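Local coordinates for protein peptide synthetase NRPS type II-PCP (Streptomyces verticillus, PDB 4NEO) that is a small helical peptidyl carrier protein of the nonribosomal peptide synthetase type, belonging to the phosphopantetheine attachment site family, at residues 33-41 / 70-78. Numbering follows the deposited sequence.
Sequences SVGPHEDFA and LLETRTVAG
R74, the first residue after helix 67-73, reaches across to D39, F40 and A41. R74 CB lies 3.4 Å from D39 OD1, and CG and CD run on past the same oxygen. Bends at chi2 and chi3 then swing the guanidinium back over its own helix end, where NE donates to L71 O, which lies in the guanidinium plane. R74 NH1 makes a salt bridge to D39 OD2 at 3.1 Å, with the two planar groups turned 35° apart, and meets A41 CB at its edge. NH2 comes to the edge of the F40 ring and makes a weak hydrogen bond to a bound 2-(2-methoxyethoxy)ethanol. D39 OD2 also takes A41 N, from above the carboxylate plane, in an Asx turn.

L70 CD2 sits over the centre of one face of the F40 ring, a CH-pi contact 3.7 Å from the centroid, while F40 N donates to R74 O at 2.9 Å. Farther along, A77 N in the first turn of helix 76-86 gives a nearly straight bond (169°) to a lone pair of P36 O. Water 1 ties V76 N to G35 O and E38 O.

The loop 33-41 thus binds the junction between helices 67-73 and 76-86; V76 packs against helix 7-28, and F40 reaches helix 47-50, within the all-helical carrier fold.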
loop_
_atom_site.group_PDB
_atom_site.type_symbol
_atom_site.label_atom_id
_atom_site.label_comp_id
_atom_site.label_asym_id
_atom_site.label_seq_id
_atom_site.Cartn_x
_atom_site.Cartn_y
_atom_site.Cartn_z
ATOM N N SER A 33 -4.964 -10.710 7.391
ATOM C CA SER A 33 -5.274 -9.504 6.659
ATOM C C SER A 33 -4.921 -8.279 7.485
ATOM O O SER A 33 -4.650 -8.354 8.699
ATOM C CB SER A 33 -6.745 -9.427 6.307
ATOM O OG SER A 33 -7.494 -9.380 7.514
ATOM N N VAL A 34 -4.939 -7.162 6.780
ATOM C CA VAL A 34 -4.596 -5.875 7.332
ATOM C C VAL A 34 -5.706 -4.897 6.896
ATOM O O VAL A 34 -6.100 -4.871 5.710
ATOM C CB VAL A 34 -3.241 -5.452 6.765
ATOM C CG1 VAL A 34 -3.095 -3.953 6.779
ATOM C CG2 VAL A 34 -2.131 -6.136 7.560
ATOM N N GLY A 35 -6.206 -4.118 7.851
ATOM C CA GLY A 35 -7.209 -3.063 7.553
ATOM C C GLY A 35 -6.611 -1.824 6.810
ATOM O O GLY A 35 -5.431 -1.525 6.953
ATOM N N PRO A 36 -7.435 -1.121 6.026
ATOM C CA PRO A 36 -6.961 0.016 5.242
ATOM C C PRO A 36 -6.348 1.187 6.054
ATOM O O PRO A 36 -5.520 1.909 5.506
ATOM C CB PRO A 36 -8.205 0.455 4.461
ATOM C CG PRO A 36 -9.379 -0.049 5.231
ATOM C CD PRO A 36 -8.913 -1.167 6.125
ATOM N N HIS A 37 -6.720 1.343 7.331
ATOM C CA HIS A 37 -6.298 2.486 8.139
ATOM C C HIS A 37 -5.439 2.132 9.317
ATOM O O HIS A 37 -5.210 2.992 10.184
ATOM C CB HIS A 37 -7.515 3.304 8.584
ATOM C CG HIS A 37 -8.331 3.730 7.434
ATOM N ND1 HIS A 37 -7.852 4.615 6.496
ATOM C CD2 HIS A 37 -9.531 3.314 6.991
ATOM C CE1 HIS A 37 -8.739 4.733 5.520
ATOM N NE2 HIS A 37 -9.761 3.947 5.789
ATOM N N GLU A 38 -4.904 0.901 9.328
ATOM C CA GLU A 38 -4.039 0.486 10.439
ATOM C C GLU A 38 -2.640 1.001 10.265
ATOM O O GLU A 38 -2.069 0.873 9.194
ATOM C CB GLU A 38 -4.033 -1.061 10.554
ATOM C CG GLU A 38 -5.370 -1.667 10.985
ATOM C CD GLU A 38 -5.249 -3.154 11.313
ATOM O OE1 GLU A 38 -5.171 -3.469 12.527
ATOM O OE2 GLU A 38 -5.191 -3.976 10.350
ATOM N N ASP A 39 -2.050 1.565 11.317
ATOM C CA ASP A 39 -0.690 2.146 11.206
ATOM C C ASP A 39 0.410 1.070 11.076
ATOM O O ASP A 39 0.438 0.108 11.852
ATOM C CB ASP A 39 -0.396 3.094 12.407
ATOM C CG ASP A 39 0.983 3.732 12.317
ATOM O OD1 ASP A 39 1.114 4.799 11.683
ATOM O OD2 ASP A 39 1.969 3.139 12.806
ATOM N N PHE A 40 1.342 1.277 10.146
ATOM C CA PHE A 40 2.427 0.347 9.802
ATOM C C PHE A 40 3.183 -0.118 11.029
ATOM O O PHE A 40 3.477 -1.293 11.152
ATOM C CB PHE A 40 3.425 1.039 8.866
ATOM C CG PHE A 40 4.613 0.206 8.485
ATOM C CD1 PHE A 40 4.456 -0.944 7.740
ATOM C CD2 PHE A 40 5.896 0.578 8.877
ATOM C CE1 PHE A 40 5.549 -1.710 7.388
ATOM C CE2 PHE A 40 6.985 -0.180 8.520
ATOM C CZ PHE A 40 6.810 -1.319 7.772
ATOM N N ALA A 41 3.541 0.824 11.889
ATOM C CA ALA A 41 4.356 0.514 13.063
ATOM C C ALA A 41 3.524 -0.186 14.110
ATOM O O ALA A 41 4.042 -1.052 14.813
ATOM C CB ALA A 41 4.966 1.768 13.665
ATOM N N LEU A 70 5.502 4.636 1.665
ATOM C CA LEU A 70 4.978 3.883 2.808
ATOM C C LEU A 70 5.205 4.623 4.120
ATOM O O LEU A 70 4.323 4.683 4.970
ATOM C CB LEU A 70 5.624 2.499 2.889
ATOM C CG LEU A 70 5.209 1.468 3.976
ATOM C CD1 LEU A 70 5.779 0.114 3.581
ATOM C CD2 LEU A 70 5.814 1.778 5.311
ATOM N N LEU A 71 6.423 5.121 4.329
ATOM C CA LEU A 71 6.808 5.564 5.660
ATOM C C LEU A 71 6.232 6.918 6.006
ATOM O O LEU A 71 6.187 7.258 7.171
ATOM C CB LEU A 71 8.325 5.578 5.856
ATOM C CG LEU A 71 8.987 4.184 5.831
ATOM C CD1 LEU A 71 10.514 4.332 5.925
ATOM C CD2 LEU A 71 8.443 3.338 6.976
ATOM N N GLU A 72 5.759 7.666 5.015
ATOM C CA GLU A 72 5.135 8.975 5.286
ATOM C C GLU A 72 3.599 8.914 5.249
ATOM O O GLU A 72 2.923 9.801 5.765
ATOM C CB GLU A 72 5.670 10.041 4.312
ATOM C CG GLU A 72 7.118 10.371 4.651
ATOM C CD GLU A 72 7.740 11.391 3.702
ATOM O OE1 GLU A 72 7.030 11.870 2.790
ATOM O OE2 GLU A 72 8.947 11.676 3.884
ATOM N N THR A 73 3.041 7.863 4.656
ATOM C CA THR A 73 1.591 7.715 4.659
ATOM C C THR A 73 1.150 6.763 5.780
ATOM O O THR A 73 0.178 7.027 6.435
ATOM C CB THR A 73 1.064 7.212 3.344
ATOM O OG1 THR A 73 1.621 5.908 3.072
ATOM C CG2 THR A 73 1.340 8.198 2.257
ATOM N N ARG A 74 1.893 5.663 5.954
ATOM C CA ARG A 74 1.792 4.731 7.068
ATOM C C ARG A 74 0.535 3.862 7.127
ATOM O O ARG A 74 0.425 3.069 8.046
ATOM C CB ARG A 74 1.939 5.454 8.413
ATOM C CG ARG A 74 3.031 6.498 8.449
ATOM C CD ARG A 74 3.749 6.527 9.754
ATOM N NE ARG A 74 5.015 5.777 9.700
ATOM C CZ ARG A 74 5.369 4.801 10.540
ATOM N NH1 ARG A 74 4.523 4.392 11.493
ATOM N NH2 ARG A 74 6.574 4.218 10.432
ATOM N N THR A 75 -0.437 4.032 6.233
ATOM C CA THR A 75 -1.572 3.115 6.146
ATOM C C THR A 75 -1.650 2.573 4.733
ATOM O O THR A 75 -1.074 3.154 3.777
ATOM C CB THR A 75 -2.897 3.738 6.534
ATOM O OG1 THR A 75 -3.268 4.754 5.581
ATOM C CG2 THR A 75 -2.812 4.327 7.952
ATOM N N VAL A 76 -2.343 1.452 4.585
ATOM C CA VAL A 76 -2.564 0.900 3.271
ATOM C C VAL A 76 -3.366 1.901 2.420
ATOM O O VAL A 76 -3.031 2.108 1.248
ATOM C CB VAL A 76 -3.359 -0.409 3.355
ATOM C CG1 VAL A 76 -4.013 -0.761 2.023
ATOM C CG2 VAL A 76 -2.506 -1.559 3.902
ATOM N N ALA A 77 -4.453 2.469 2.977
ATOM C CA ALA A 77 -5.273 3.458 2.198
ATOM C C ALA A 77 -4.471 4.718 1.777
ATOM O O ALA A 77 -4.645 5.229 0.672
ATOM C CB ALA A 77 -6.504 3.880 2.961
ATOM N N GLY A 78 -3.641 5.211 2.691
ATOM C CA GLY A 78 -2.782 6.364 2.466
ATOM C C GLY A 78 -1.799 6.066 1.357
ATOM O O GLY A 78 -1.664 6.849 0.439
HETATM O O HOH W 1 -3.085 -0.127 6.855
HETATM O O HOH W 2 -5.492 6.177 6.384
#